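Local coordinates for Sel1 repeat family protein (Pseudomonas aeruginosa, PDB 6LCH) that probably acts as an immunity protein against the type VI secretion effector PldB, and is built of Sel1-type helical repeats, at residues A[10-15]-A[161-166]; A[96-101]-A[130-135]. All blocks are in the same frame, centred on the assembly; numbering follows the deposited sequence.

Contact 1. Residues A[10-15]-A[161-166]; sequences CVNEKD and ASQGYA
Cys10 opens the contact with SG anti to the backbone N (chi1 -178°), which carries SG across to Cys159 of helix 150-162 in a disulfide; on the way SG passes Ser162 OG at 4.4 Å, a hydroxyl already bonded to the carbonyl of Cys159. The side chain of Val11 sets off away from segment 161-166, and the residue meets Gln163 through its carbonyl: Val11 O lies 3.5 Å from Gln163 NE2, at an angle too poor for a hydrogen bond, and NE2 is used instead by the carbonyls of Gly131 and Cys159. Asn12 folds its own chain into an Asx turn, OD1 accepting on an in-plane lone pair from Lys14 N at 3.1 Å. In this all-helical Sel1-repeat fold an irregular N-terminal segment thus lies against the loop joining helices 150-162 and 166-178. Glu13 supplies the one hydrogen bond between the segments: its backbone N meets Gln163 OE1 at 2.8 Å, nearly straight (171°) but from above the carbonyl plane, 41° out of it. The extended Gln163 chain brings OE1 there, also 3.3 Å from Glu13 CB, while the Glu13 carboxylate runs on to Asn132. Lys14, bent at chi3, returns along the surface until NZ stands 3.7 Å from Gln163 O, too far for a hydrogen bond.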
ATOM      1  N   CYS A  10      10.964 -14.270  -3.491  1.00 13.69           N
ATOM      2  CA  CYS A  10       9.642 -13.710  -3.229  1.00  9.54           C
ATOM      3  C   CYS A  10       8.868 -14.633  -2.296  1.00 10.12           C
ATOM      4  O   CYS A  10       8.579 -15.782  -2.648  1.00 10.59           O
ATOM      5  CB  CYS A  10       8.877 -13.503  -4.533  1.00 11.38           C
ATOM      6  SG  CYS A  10       7.243 -12.767  -4.291  1.00 10.53           S
ATOM      7  N   VAL A  11       8.522 -14.129  -1.113  1.00  9.16           N
ATOM      8  CA  VAL A  11       7.814 -14.915  -0.112  1.00  9.46           C
ATOM      9  C   VAL A  11       6.558 -14.168   0.315  1.00 11.38           C
ATOM     10  O   VAL A  11       6.510 -12.933   0.319  1.00  8.42           O
ATOM     11  CB  VAL A  11       8.707 -15.233   1.110  1.00 14.38           C
ATOM     12  CG1 VAL A  11       9.930 -16.033   0.679  1.00 13.20           C
ATOM     13  CG2 VAL A  11       9.127 -13.959   1.822  1.00 10.43           C
ATOM     14  N   ASN A  12       5.532 -14.929   0.669  1.00 14.52           N
ATOM     15  CA  ASN A  12       4.284 -14.331   1.120  1.00 15.50           C
ATOM     16  C   ASN A  12       4.452 -13.786   2.533  1.00 13.11           C
ATOM     17  O   ASN A  12       4.883 -14.507   3.439  1.00 17.69           O
ATOM     18  CB  ASN A  12       3.157 -15.357   1.068  1.00 15.84           C
ATOM     19  CG  ASN A  12       1.815 -14.726   0.782  1.00 20.94           C
ATOM     20  OD1 ASN A  12       1.315 -13.929   1.573  1.00 20.92           O
ATOM     21  ND2 ASN A  12       1.228 -15.070  -0.359  1.00 27.17           N
ATOM     22  N   GLU A  13       4.113 -12.510   2.721  1.00 10.70           N
ATOM     23  CA  GLU A  13       4.158 -11.925   4.055  1.00 12.13           C
ATOM     24  C   GLU A  13       3.222 -12.648   5.015  1.00 13.91           C
ATOM     25  O   GLU A  13       3.436 -12.613   6.230  1.00 12.82           O
ATOM     26  CB  GLU A  13       3.804 -10.440   3.993  1.00  8.87           C
ATOM     27  CG  GLU A  13       4.221  -9.656   5.223  1.00  9.24           C
ATOM     28  CD  GLU A  13       3.571  -8.293   5.294  1.00  8.06           C
ATOM     29  OE1 GLU A  13       2.340  -8.212   5.122  1.00  9.36           O
ATOM     30  OE2 GLU A  13       4.291  -7.301   5.523  1.00  9.34           O
ATOM     31  N   LYS A  14       2.185 -13.308   4.489  1.00 17.35           N
ATOM     32  CA  LYS A  14       1.258 -14.128   5.273  1.00 19.00           C
ATOM     33  C   LYS A  14       1.871 -15.462   5.725  1.00 22.85           C
ATOM     34  O   LYS A  14       1.144 -16.316   6.247  1.00 28.20           O
ATOM     35  CB  LYS A  14      -0.019 -14.386   4.473  1.00 20.54           C
ATOM     36  CG  LYS A  14      -0.858 -13.144   4.234  1.00 22.12           C
ATOM     37  CD  LYS A  14      -1.686 -13.275   2.965  1.00 29.39           C
ATOM     38  CE  LYS A  14      -1.353 -12.181   1.960  1.00 23.44           C
ATOM     39  NZ  LYS A  14      -1.793 -12.543   0.584  1.00 22.15           N
ATOM     40  N   ASP A  15       3.185 -15.634   5.565  1.00 20.03           N
ATOM     41  CA  ASP A  15       3.891 -16.823   6.026  1.00 21.22           C
ATOM     42  C   ASP A  15       4.672 -16.606   7.315  1.00 24.30           C
ATOM     43  O   ASP A  15       4.930 -17.579   8.031  1.00 28.20           O
ATOM     44  CB  ASP A  15       4.863 -17.321   4.948  1.00 21.91           C
ATOM     45  CG  ASP A  15       4.158 -17.965   3.774  1.00 23.50           C
ATOM     46  OD1 ASP A  15       2.915 -17.884   3.702  1.00 28.25           O
ATOM     47  OD2 ASP A  15       4.854 -18.557   2.920  1.00 27.56           O
ATOM     48  N   ALA A 161       2.819  -6.844  -5.554  1.00  8.60           N
ATOM     49  CA  ALA A 161       1.458  -6.836  -6.085  1.00 11.22           C
ATOM     50  C   ALA A 161       0.842  -8.227  -6.102  1.00 11.28           C
ATOM     51  O   ALA A 161      -0.378  -8.357  -5.972  1.00 14.25           O
ATOM     52  CB  ALA A 161       1.422  -6.247  -7.489  1.00  9.35           C
ATOM     53  N   SER A 162       1.656  -9.272  -6.273  1.00 11.77           N
ATOM     54  CA  SER A 162       1.120 -10.628  -6.237  1.00 11.21           C
ATOM     55  C   SER A 162       0.492 -10.953  -4.889  1.00 15.57           C
ATOM     56  O   SER A 162      -0.336 -11.868  -4.805  1.00 12.79           O
ATOM     57  CB  SER A 162       2.214 -11.650  -6.574  1.00 15.40           C
ATOM     58  OG  SER A 162       3.180 -11.765  -5.539  1.00 14.00           O
ATOM     59  N   GLN A 163       0.855 -10.220  -3.837  1.00 14.34           N
ATOM     60  CA  GLN A 163       0.230 -10.357  -2.529  1.00 13.60           C
ATOM     61  C   GLN A 163      -0.995  -9.463  -2.371  1.00 13.20           C
ATOM     62  O   GLN A 163      -1.527  -9.348  -1.261  1.00 14.28           O
ATOM     63  CB  GLN A 163       1.252 -10.061  -1.428  1.00 11.49           C
ATOM     64  CG  GLN A 163       2.543 -10.856  -1.581  1.00 10.85           C
ATOM     65  CD  GLN A 163       3.554 -10.579  -0.483  1.00 12.18           C
ATOM     66  OE1 GLN A 163       3.261 -10.736   0.703  1.00 13.94           O
ATOM     67  NE2 GLN A 163       4.760 -10.182  -0.876  1.00  7.86           N
ATOM     68  N   GLY A 164      -1.452  -8.833  -3.451  1.00 15.33           N
ATOM     69  CA  GLY A 164      -2.656  -8.026  -3.414  1.00 12.63           C
ATOM     70  C   GLY A 164      -2.472  -6.611  -2.929  1.00 11.72           C
ATOM     71  O   GLY A 164      -3.462  -5.953  -2.595  1.00  8.24           O
ATOM     72  N   TYR A 165      -1.239  -6.116  -2.889  1.00 13.39           N
ATOM     73  CA  TYR A 165      -0.935  -4.786  -2.371  1.00  9.80           C
ATOM     74  C   TYR A 165      -1.131  -3.771  -3.492  1.00 10.85           C
ATOM     75  O   TYR A 165      -0.335  -3.712  -4.436  1.00  8.13           O
ATOM     76  CB  TYR A 165       0.488  -4.766  -1.821  1.00  7.68           C
ATOM     77  CG  TYR A 165       0.940  -3.451  -1.236  1.00  8.30           C
ATOM     78  CD1 TYR A 165       1.970  -2.730  -1.825  1.00  6.67           C
ATOM     79  CD2 TYR A 165       0.355  -2.935  -0.087  1.00  8.12           C
ATOM     80  CE1 TYR A 165       2.397  -1.535  -1.295  1.00  7.57           C
ATOM     81  CE2 TYR A 165       0.779  -1.734   0.453  1.00  6.34           C
ATOM     82  CZ  TYR A 165       1.801  -1.040  -0.158  1.00  7.31           C
ATOM     83  OH  TYR A 165       2.236   0.154   0.367  1.00  6.65           O
ATOM     84  N   ALA A 166      -2.193  -2.971  -3.383  1.00 10.68           N
ATOM     85  CA  ALA A 166      -2.579  -2.088  -4.482  1.00 10.06           C
ATOM     86  C   ALA A 166      -1.519  -1.063  -4.876  1.00  8.71           C
ATOM     87  O   ALA A 166      -1.309  -0.880  -6.088  1.00  7.33           O
ATOM     88  CB  ALA A 166      -3.900  -1.387  -4.137  1.00  7.95           C
TER

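Contact 2. Residues A[96-101]-A[130-135]; sequences VPQGFY and LGNPPA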
ATOM      1  N   VAL A  96       7.455  -9.389  13.016  1.00  2.10           N
ATOM      2  CA  VAL A  96       6.418  -8.951  12.086  1.00  3.70           C
ATOM      3  C   VAL A  96       7.086  -8.160  10.964  1.00  2.22           C
ATOM      4  O   VAL A  96       7.783  -7.173  11.238  1.00  2.82           O
ATOM      5  CB  VAL A  96       5.337  -8.119  12.794  1.00  2.04           C
ATOM      6  CG1 VAL A  96       4.354  -7.575  11.777  1.00  2.57           C
ATOM      7  CG2 VAL A  96       4.609  -8.964  13.828  1.00  2.38           C
ATOM      8  N   PRO A  97       6.922  -8.562   9.701  1.00  2.23           N
ATOM      9  CA  PRO A  97       7.648  -7.874   8.617  1.00  2.75           C
ATOM     10  C   PRO A  97       7.327  -6.392   8.517  1.00  2.25           C
ATOM     11  O   PRO A  97       8.227  -5.591   8.238  1.00  1.33           O
ATOM     12  CB  PRO A  97       7.210  -8.643   7.364  1.00  3.74           C
ATOM     13  CG  PRO A  97       6.756  -9.980   7.869  1.00  5.99           C
ATOM     14  CD  PRO A  97       6.161  -9.724   9.218  1.00  4.70           C
ATOM     15  N   GLN A  98       6.072  -6.002   8.751  1.00  0.42           N
ATOM     16  CA  GLN A  98       5.729  -4.582   8.742  1.00  2.63           C
ATOM     17  C   GLN A  98       6.462  -3.820   9.842  1.00  3.10           C
ATOM     18  O   GLN A  98       6.717  -2.619   9.699  1.00  4.05           O
ATOM     19  CB  GLN A  98       4.213  -4.407   8.883  1.00  2.93           C
ATOM     20  CG  GLN A  98       3.717  -2.972   8.669  1.00  3.57           C
ATOM     21  CD  GLN A  98       3.841  -2.513   7.227  1.00  3.64           C
ATOM     22  OE1 GLN A  98       3.642  -3.293   6.290  1.00  2.81           O
ATOM     23  NE2 GLN A  98       4.168  -1.238   7.040  1.00  4.94           N
ATOM     24  N   GLY A  99       6.819  -4.497  10.936  1.00  0.97           N
ATOM     25  CA  GLY A  99       7.535  -3.825  12.010  1.00  3.04           C
ATOM     26  C   GLY A  99       8.894  -3.302  11.583  1.00  2.44           C
ATOM     27  O   GLY A  99       9.326  -2.235  12.027  1.00  3.53           O
ATOM     28  N   PHE A 100       9.581  -4.038  10.706  1.00  2.38           N
ATOM     29  CA  PHE A 100      10.871  -3.577  10.199  1.00  2.18           C
ATOM     30  C   PHE A 100      10.704  -2.375   9.276  1.00  2.99           C
ATOM     31  O   PHE A 100      11.462  -1.400   9.364  1.00  3.57           O
ATOM     32  CB  PHE A 100      11.579  -4.718   9.470  1.00  2.78           C
ATOM     33  CG  PHE A 100      11.919  -5.883  10.355  1.00  2.69           C
ATOM     34  CD1 PHE A 100      13.045  -5.851  11.159  1.00  3.53           C
ATOM     35  CD2 PHE A 100      11.109  -7.007  10.388  1.00  2.78           C
ATOM     36  CE1 PHE A 100      13.365  -6.925  11.980  1.00  5.11           C
ATOM     37  CE2 PHE A 100      11.426  -8.086  11.205  1.00  4.44           C
ATOM     38  CZ  PHE A 100      12.556  -8.041  11.998  1.00  3.75           C
ATOM     39  N   TYR A 101       9.733  -2.443   8.361  1.00  3.96           N
ATOM     40  CA  TYR A 101       9.447  -1.309   7.487  1.00  4.75           C
ATOM     41  C   TYR A 101       9.124  -0.056   8.291  1.00  4.00           C
ATOM     42  O   TYR A 101       9.578   1.043   7.954  1.00  0.54           O
ATOM     43  CB  TYR A 101       8.285  -1.653   6.552  1.00  4.36           C
ATOM     44  CG  TYR A 101       7.836  -0.518   5.652  1.00  5.23           C
ATOM     45  CD1 TYR A 101       6.789   0.324   6.020  1.00  5.77           C
ATOM     46  CD2 TYR A 101       8.446  -0.301   4.424  1.00  5.24           C
ATOM     47  CE1 TYR A 101       6.375   1.351   5.196  1.00  7.42           C
ATOM     48  CE2 TYR A 101       8.038   0.725   3.593  1.00  5.50           C
ATOM     49  CZ  TYR A 101       7.006   1.549   3.982  1.00  9.21           C
ATOM     50  OH  TYR A 101       6.601   2.566   3.148  1.00  5.84           O
ATOM     51  N   LEU A 130      11.205 -10.637   4.341  1.00  6.25           N
ATOM     52  CA  LEU A 130      10.056 -11.375   4.833  1.00  7.27           C
ATOM     53  C   LEU A 130       8.833 -11.175   3.952  1.00  7.67           C
ATOM     54  O   LEU A 130       7.730 -11.566   4.340  1.00  9.34           O
ATOM     55  CB  LEU A 130       9.763 -10.963   6.276  1.00  6.47           C
ATOM     56  CG  LEU A 130      10.946 -11.255   7.207  1.00  6.95           C
ATOM     57  CD1 LEU A 130      10.784 -10.597   8.573  1.00  5.02           C
ATOM     58  CD2 LEU A 130      11.132 -12.756   7.347  1.00  6.47           C
ATOM     59  N   GLY A 131       9.004 -10.563   2.782  1.00  7.61           N
ATOM     60  CA  GLY A 131       7.910 -10.392   1.852  1.00  6.77           C
ATOM     61  C   GLY A 131       6.988  -9.233   2.148  1.00  6.46           C
ATOM     62  O   GLY A 131       5.851  -9.230   1.674  1.00  7.60           O
ATOM     63  N   ASN A 132       7.442  -8.248   2.907  1.00  4.71           N
ATOM     64  CA  ASN A 132       6.605  -7.103   3.247  1.00  4.74           C
ATOM     65  C   ASN A 132       6.278  -6.292   2.000  1.00  4.68           C
ATOM     66  O   ASN A 132       7.199  -5.793   1.340  1.00  2.79           O
ATOM     67  CB  ASN A 132       7.311  -6.234   4.279  1.00  4.25           C
ATOM     68  CG  ASN A 132       6.517  -5.001   4.634  1.00  5.74           C
ATOM     69  OD1 ASN A 132       6.884  -3.889   4.256  1.00  2.55           O
ATOM     70  ND2 ASN A 132       5.421  -5.190   5.359  1.00  2.32           N
ATOM     71  N   PRO A 133       5.007  -6.145   1.633  1.00  4.65           N
ATOM     72  CA  PRO A 133       4.663  -5.449   0.379  1.00  4.31           C
ATOM     73  C   PRO A 133       5.075  -3.984   0.380  1.00  4.26           C
ATOM     74  O   PRO A 133       5.571  -3.495  -0.647  1.00  3.97           O
ATOM     75  CB  PRO A 133       3.136  -5.614   0.292  1.00  6.35           C
ATOM     76  CG  PRO A 133       2.861  -6.875   1.058  1.00  5.49           C
ATOM     77  CD  PRO A 133       3.853  -6.871   2.193  1.00  5.83           C
ATOM     78  N   PRO A 134       4.883  -3.229   1.477  1.00  3.83           N
ATOM     79  CA  PRO A 134       5.402  -1.849   1.466  1.00  5.90           C
ATOM     80  C   PRO A 134       6.905  -1.765   1.271  1.00  4.95           C
ATOM     81  O   PRO A 134       7.381  -0.917   0.503  1.00  3.97           O
ATOM     82  CB  PRO A 134       4.975  -1.306   2.836  1.00  6.06           C
ATOM     83  CG  PRO A 134       3.744  -2.070   3.154  1.00  5.36           C
ATOM     84  CD  PRO A 134       4.030  -3.453   2.663  1.00  4.83           C
ATOM     85  N   ALA A 135       7.674  -2.629   1.937  1.00  6.04           N
ATOM     86  CA  ALA A 135       9.125  -2.549   1.811  1.00  5.23           C
ATOM     87  C   ALA A 135       9.583  -2.908   0.403  1.00  1.15           C
ATOM     88  O   ALA A 135      10.493  -2.268  -0.139  1.00  5.48           O
ATOM     89  CB  ALA A 135       9.791  -3.453   2.846  1.00  4.47           C
TER
HETATM   90  O   HOH W   1       6.521   1.991   0.506  1.00  6.71           O
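Asn132 ND2 is gripped by two acceptors, Gln98 OE1 and, from beyond the two segments, the Glu13 carboxylate. The bond to Gln98 OE1 measures 2.8 Å and is nearly straight (167°); OE1 lies in the amide plane of Asn132, whereas ND2 stands above the carbonyl plane of Gln98. A bend at chi2 (69°) swings the Gln98 amide into place, and its NE2 is bonded to Asp102. The other end of the Asn132 amide is employed too: with CG anti to the backbone N, OD1 takes the N-H of Ala135 at 2.8 Å, so both ends of the buried group are fixed. Around this polar centre the packing is apolar. Pro97 CG presses on Leu130 CB at 3.5 Å, the two side chains crossing at about a right angle, and Leu130 CD1 reaches Phe100 CE2. Pro134 CB sits over the centre of one face of the Tyr101 ring in a CH-pi contact, 3.6 Å from the centroid, while a water links Tyr101 OH to Pro134 O. Gly131, at positive phi, closes helix 123-129 with a Schellman motif, and Asn132 immediately N-caps helix 133-146: a compact link between consecutive helices in this all-helical Sel1-repeat protein, packed on the start of helix 97-107.

Overall arrangement
The two contacts illustrate how a helical-repeat protein can be tied together at its turns. Their centres lie 10 Å apart, each about 11 Å from the centre of the chain, and they touch directly through Glu13 with Asn132 and Gln163 with Gly131. In sequence, segment 10-15 comes first, then both halves of contact 2, then segment 161-166, so the longer-range contact brackets the shorter one. Contact 2 is buried and joins the starts of helices 97-107 and 133-146; contact 1 is a surface contact at the end of helix 150-162, the next helix along. The N-terminal segment thereby reaches the starts of helices 97-107 and 133-146 and the end of 150-162, covalently secured by the disulfide.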